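Local coordinates for uncharacterized ATP-binding protein MJ1010 (Methanocaldococcus jannaschii DSM 2661, PDB 3BJO) that is of unknown function but probably binds ATP as the full-length protein, of which this is the C-terminal domain, probably helix-turn-helix-like, at residues E41-K44 and E45-I48; V95-A98 and I99-L103. All coordinates share one frame; numbering follows the deposited sequence. Where two conformers were deposited one is given.

Contact 1 of 2, residues E41-K44 and E45-I48; sequences EIRK and EDII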
loop_
_atom_site.group_PDB
_atom_site.type_symbol
_atom_site.label_atom_id
_atom_site.label_comp_id
_atom_site.label_asym_id
_atom_site.label_seq_id
_atom_site.Cartn_x
_atom_site.Cartn_y
_atom_site.Cartn_z
ATOM N N GLU A 41 -16.220 -7.070 0.661
ATOM C CA GLU A 41 -15.375 -7.446 1.765
ATOM C C GLU A 41 -14.099 -8.020 1.214
ATOM O O GLU A 41 -14.126 -8.863 0.294
ATOM C CB GLU A 41 -16.083 -8.510 2.609
ATOM C CG GLU A 41 -15.397 -8.845 3.912
ATOM C CD GLU A 41 -16.204 -9.849 4.705
ATOM O OE1 GLU A 41 -16.868 -9.436 5.688
ATOM O OE2 GLU A 41 -16.197 -11.036 4.306
ATOM N N ILE A 42 -12.983 -7.556 1.767
ATOM C CA ILE A 42 -11.679 -8.109 1.440
ATOM C C ILE A 42 -10.972 -8.505 2.722
ATOM O O ILE A 42 -11.403 -8.127 3.811
ATOM C CB ILE A 42 -10.770 -7.078 0.647
ATOM C CG1 ILE A 42 -10.546 -5.797 1.455
ATOM C CG2 ILE A 42 -11.391 -6.753 -0.734
ATOM C CD1 ILE A 42 -9.697 -4.782 0.767
ATOM N N ARG A 43 -9.854 -9.212 2.542
ATOM C CA ARG A 43 -9.116 -9.905 3.594
ATOM C C ARG A 43 -7.680 -9.442 3.607
ATOM O O ARG A 43 -7.113 -9.111 2.561
ATOM C CB ARG A 43 -9.070 -11.422 3.291
ATOM C CG ARG A 43 -10.372 -12.114 3.186
ATOM C CD ARG A 43 -10.122 -13.661 3.117
ATOM N NE ARG A 43 -9.551 -14.006 1.796
ATOM C CZ ARG A 43 -8.559 -14.878 1.566
ATOM N NH1 ARG A 43 -7.944 -15.530 2.557
ATOM N NH2 ARG A 43 -8.159 -15.080 0.321
ATOM N N LYS A 44 -7.082 -9.465 4.793
ATOM C CA LYS A 44 -5.649 -9.188 4.973
ATOM C C LYS A 44 -4.814 -9.903 3.929
ATOM O O LYS A 44 -3.920 -9.302 3.328
ATOM C CB LYS A 44 -5.163 -9.648 6.332
ATOM C CG LYS A 44 -3.784 -9.024 6.662
ATOM C CD LYS A 44 -3.266 -9.442 8.014
ATOM C CE LYS A 44 -1.907 -8.783 8.288
ATOM N NZ LYS A 44 -1.357 -9.182 9.633
ATOM N N GLU A 45 -5.103 -11.184 3.713
ATOM C CA GLU A 45 -4.308 -11.993 2.791
ATOM C C GLU A 45 -4.272 -11.352 1.407
ATOM O O GLU A 45 -3.262 -11.345 0.782
ATOM C CB GLU A 45 -4.833 -13.444 2.698
ATOM C CG GLU A 45 -5.053 -14.136 4.038
ATOM C CD GLU A 45 -6.306 -13.631 4.768
ATOM O OE1 GLU A 45 -7.418 -14.052 4.431
ATOM O OE2 GLU A 45 -6.182 -12.825 5.689
ATOM N N ASP A 46 -5.407 -10.833 0.940
ATOM C CA ASP A 46 -5.520 -10.264 -0.409
ATOM C C ASP A 46 -4.679 -8.975 -0.502
ATOM O O ASP A 46 -4.038 -8.656 -1.537
ATOM C CB ASP A 46 -6.999 -9.888 -0.730
ATOM C CG ASP A 46 -8.002 -11.071 -0.570
ATOM O OD1 ASP A 46 -7.566 -12.248 -0.762
ATOM O OD2 ASP A 46 -9.214 -10.796 -0.218
ATOM N N ILE A 47 -4.728 -8.217 0.584
ATOM C CA ILE A 47 -4.020 -6.959 0.674
ATOM C C ILE A 47 -2.480 -7.189 0.631
ATOM O O ILE A 47 -1.757 -6.495 -0.104
ATOM C CB ILE A 47 -4.478 -6.218 1.967
ATOM C CG1 ILE A 47 -5.889 -5.643 1.739
ATOM C CG2 ILE A 47 -3.483 -5.061 2.319
ATOM C CD1 ILE A 47 -6.757 -5.425 2.998
ATOM N N ILE A 48 -2.007 -8.147 1.433
ATOM C CA ILE A 48 -0.592 -8.569 1.487
ATOM C C ILE A 48 -0.152 -9.046 0.122
ATOM O O ILE A 48 0.881 -8.646 -0.383
ATOM C CB ILE A 48 -0.400 -9.687 2.532
ATOM C CG1 ILE A 48 -0.797 -9.216 3.961
ATOM C CG2 ILE A 48 0.993 -10.370 2.429
ATOM C CD1 ILE A 48 0.311 -8.602 4.815
#
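The N-terminus of helix 44-52 is built around Arg-43, the N-cap residue, whose backbone and side chain both reach Asp-46 three residues on. Arg-43 N donates to Asp-46 OD2 at 3.2 Å, arriving from above the carboxylate plane. In the other direction the Arg-43 carbonyl opens the helical pattern: Ile-47 N meets Arg-43 O at 3.2 Å in the carbonyl plane, while the bond from Asp-46 N is weak. An N3 acidic side chain bonded to the N-cap amide is one half of a capping box; the reciprocal half is absent because an arginine side chain has no acceptor to offer. Having Asp-46 in the first turn is likely to favour the helix electrostatically.

The same carboxylate is held at its other oxygen, Arg-43 NH2 lying 3.1 Å from Asp-46 OD1 in a salt bridge with the two planes 79° apart. The bend at chi3 of Arg-43 (-72°) folds the guanidinium back over the helix start, where Glu-45 CB lies over one face. Glu-45 joins this salt-bridge network through OE1, although its two deposited conformers and an implausibly short separation leave the detail doubtful.

Lys-44 runs out extended, its CG 4.0 Å from Ile-48 CG1, and its ammonium pairs with Asp-27. Ile-42 turns inward: with chi1 at 59°, CG1 sits between backbone N and carbonyl carbon, and its CD1 touches Ile-47 CD1 at 3.7 Å, the two side chains crossing at about a right angle beside Tyr-72 of helix 67-75.

Contact 2 of 2, residues V95-A98 and I99-L103; sequences VWNA and IKRVL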
loop_
_atom_site.group_PDB
_atom_site.type_symbol
_atom_site.label_atom_id
_atom_site.label_comp_id
_atom_site.label_asym_id
_atom_site.label_seq_id
_atom_site.Cartn_x
_atom_site.Cartn_y
_atom_site.Cartn_z
ATOM N N VAL A 95 6.786 4.867 1.289
ATOM C CA VAL A 95 5.831 3.774 1.259
ATOM C C VAL A 95 6.502 2.588 0.563
ATOM O O VAL A 95 6.453 1.491 1.087
ATOM C CB VAL A 95 4.457 4.158 0.591
ATOM C CG1 VAL A 95 3.583 2.916 0.507
ATOM C CG2 VAL A 95 3.708 5.311 1.406
ATOM N N TRP A 96 7.120 2.805 -0.610
ATOM C CA TRP A 96 7.830 1.711 -1.302
ATOM C C TRP A 96 8.852 1.001 -0.428
ATOM O O TRP A 96 8.868 -0.243 -0.316
ATOM C CB TRP A 96 8.500 2.211 -2.592
ATOM C CG TRP A 96 8.875 1.112 -3.555
ATOM C CD1 TRP A 96 8.136 -0.009 -3.882
ATOM C CD2 TRP A 96 10.070 1.038 -4.335
ATOM N NE1 TRP A 96 8.816 -0.780 -4.813
ATOM C CE2 TRP A 96 9.999 -0.166 -5.109
ATOM C CE3 TRP A 96 11.200 1.870 -4.460
ATOM C CZ2 TRP A 96 11.015 -0.550 -6.011
ATOM C CZ3 TRP A 96 12.222 1.472 -5.328
ATOM C CH2 TRP A 96 12.122 0.273 -6.093
ATOM N N ASN A 97 9.742 1.795 0.173
ATOM C CA ASN A 97 10.746 1.236 1.038
ATOM C C ASN A 97 10.092 0.411 2.157
ATOM O O ASN A 97 10.547 -0.674 2.484
ATOM C CB ASN A 97 11.606 2.336 1.653
ATOM C CG ASN A 97 12.668 1.767 2.576
ATOM O OD1 ASN A 97 13.597 1.076 2.122
ATOM N ND2 ASN A 97 12.478 1.968 3.898
ATOM N N ALA A 98 9.043 0.946 2.776
ATOM C CA ALA A 98 8.385 0.227 3.869
ATOM C C ALA A 98 7.854 -1.153 3.385
ATOM O O ALA A 98 8.071 -2.203 4.021
ATOM C CB ALA A 98 7.287 1.111 4.435
ATOM N N ILE A 99 7.170 -1.177 2.244
ATOM C CA ILE A 99 6.732 -2.449 1.682
ATOM C C ILE A 99 7.903 -3.468 1.553
ATOM O O ILE A 99 7.792 -4.654 1.941
ATOM C CB ILE A 99 6.043 -2.250 0.294
ATOM C CG1 ILE A 99 4.703 -1.531 0.459
ATOM C CG2 ILE A 99 5.889 -3.612 -0.473
ATOM C CD1 ILE A 99 4.198 -0.887 -0.867
ATOM N N LYS A 100 9.017 -3.009 1.003
ATOM C CA LYS A 100 10.188 -3.865 0.759
ATOM C C LYS A 100 10.844 -4.341 2.077
ATOM O O LYS A 100 11.443 -5.410 2.133
ATOM C CB LYS A 100 11.240 -3.099 -0.063
ATOM C CG LYS A 100 10.786 -2.658 -1.480
ATOM C CD LYS A 100 11.807 -1.697 -2.141
ATOM C CE LYS A 100 12.888 -2.452 -2.903
ATOM N NZ LYS A 100 13.585 -1.593 -3.923
ATOM N N ARG A 101 10.746 -3.518 3.114
ATOM C CA ARG A 101 11.312 -3.860 4.418
ATOM C C ARG A 101 10.391 -4.746 5.251
ATOM O O ARG A 101 10.856 -5.522 6.049
ATOM C CB ARG A 101 11.615 -2.587 5.212
ATOM C CG ARG A 101 13.096 -2.262 5.362
ATOM C CD ARG A 101 13.712 -1.690 4.118
ATOM N NE ARG A 101 14.244 -2.721 3.233
ATOM C CZ ARG A 101 14.562 -2.540 1.940
ATOM N NH1 ARG A 101 15.037 -3.568 1.231
ATOM N NH2 ARG A 101 14.387 -1.353 1.336
ATOM N N VAL A 102 9.083 -4.615 5.064
ATOM C CA VAL A 102 8.089 -5.232 5.969
ATOM C C VAL A 102 7.501 -6.509 5.350
ATOM O O VAL A 102 7.289 -7.480 6.054
ATOM C CB VAL A 102 6.963 -4.213 6.366
ATOM C CG1 VAL A 102 5.837 -4.846 7.175
ATOM C CG2 VAL A 102 7.551 -3.041 7.122
ATOM N N LEU A 103 7.269 -6.526 4.038
ATOM C CA LEU A 103 6.640 -7.698 3.397
ATOM C C LEU A 103 7.619 -8.655 2.754
ATOM O O LEU A 103 7.245 -9.722 2.197
ATOM C CB LEU A 103 5.611 -7.246 2.350
ATOM C CG LEU A 103 4.388 -6.632 3.035
ATOM C CD1 LEU A 103 4.781 -5.461 3.844
ATOM C CD2 LEU A 103 3.477 -6.154 1.995
ATOM O OXT LEU A 103 8.803 -8.358 2.742
#
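Val-95 O takes the amide of Ile-99 at 3.0 Å with a nearly straight N-H...O angle of 172°, and the i to i+4 ladder continues to Ala-98 O, which receives Val-102 N at 2.8 Å.

On one side of the helix Lys-100 lies across a face of the Trp-96 indole. Lys-100 CD rests 3.9 Å from the centroid of the five-membered ring of Trp-96, in a CH-pi contact. A bend at chi3 (88°) then carries the ammonium across the six-membered ring, Lys-100 NZ standing 3.6 Å from the centroid of that Trp-96 ring as a cation-pi pair. The indole is held in place by NE1, which donates to Phe-54 O, and by an edge-to-face stack with Tyr-58. With the indole cut back to an alanine here, the Lys-100 ammonium would probably lose its aromatic partner and a gap would be likely to open beside Tyr-58.

One residue further round, Arg-101 NH2 meets Asn-97 OD1 at 2.7 Å. The oxygen sits in the guanidinium plane, but the donor is tilted 33° from the amide carbonyl plane. Toward the interior, Val-95 CG1 and Ile-99 CD1 touch at 4.1 Å, and Ile-99 also packs on Leu-51. With Val-95 and Ile-99 buried and the i/i+4 pairs Trp-96/Lys-100 and Asn-97/Arg-101 on its more exposed flanks, this is an amphipathic helix, the last of the domain.

In the fold
From the N terminus, helix 3-24 runs first and touches both contacts: Phe-22 and Leu-23 near its end meet Ile-47 and Ile-48 of contact 1, whereas Leu-12, Glu-15 and Ile-16 meet contact 2. After hairpin 32-41, contact 1 makes the turn into helix 44-52. The chain then passes through helix 67-75 and hairpin 79-90 before contact 2 forms within helix 93-102. Both contacts are local, closing no long loop, and they follow in series without nesting or crossing. Their centres lie about 17 Å apart. Leu-51, further along the helix begun at contact 1, packs on Ile-99 and Leu-103, joining helix 44-52 to the last helix, 93-102, of a probably winged-helix-like unit.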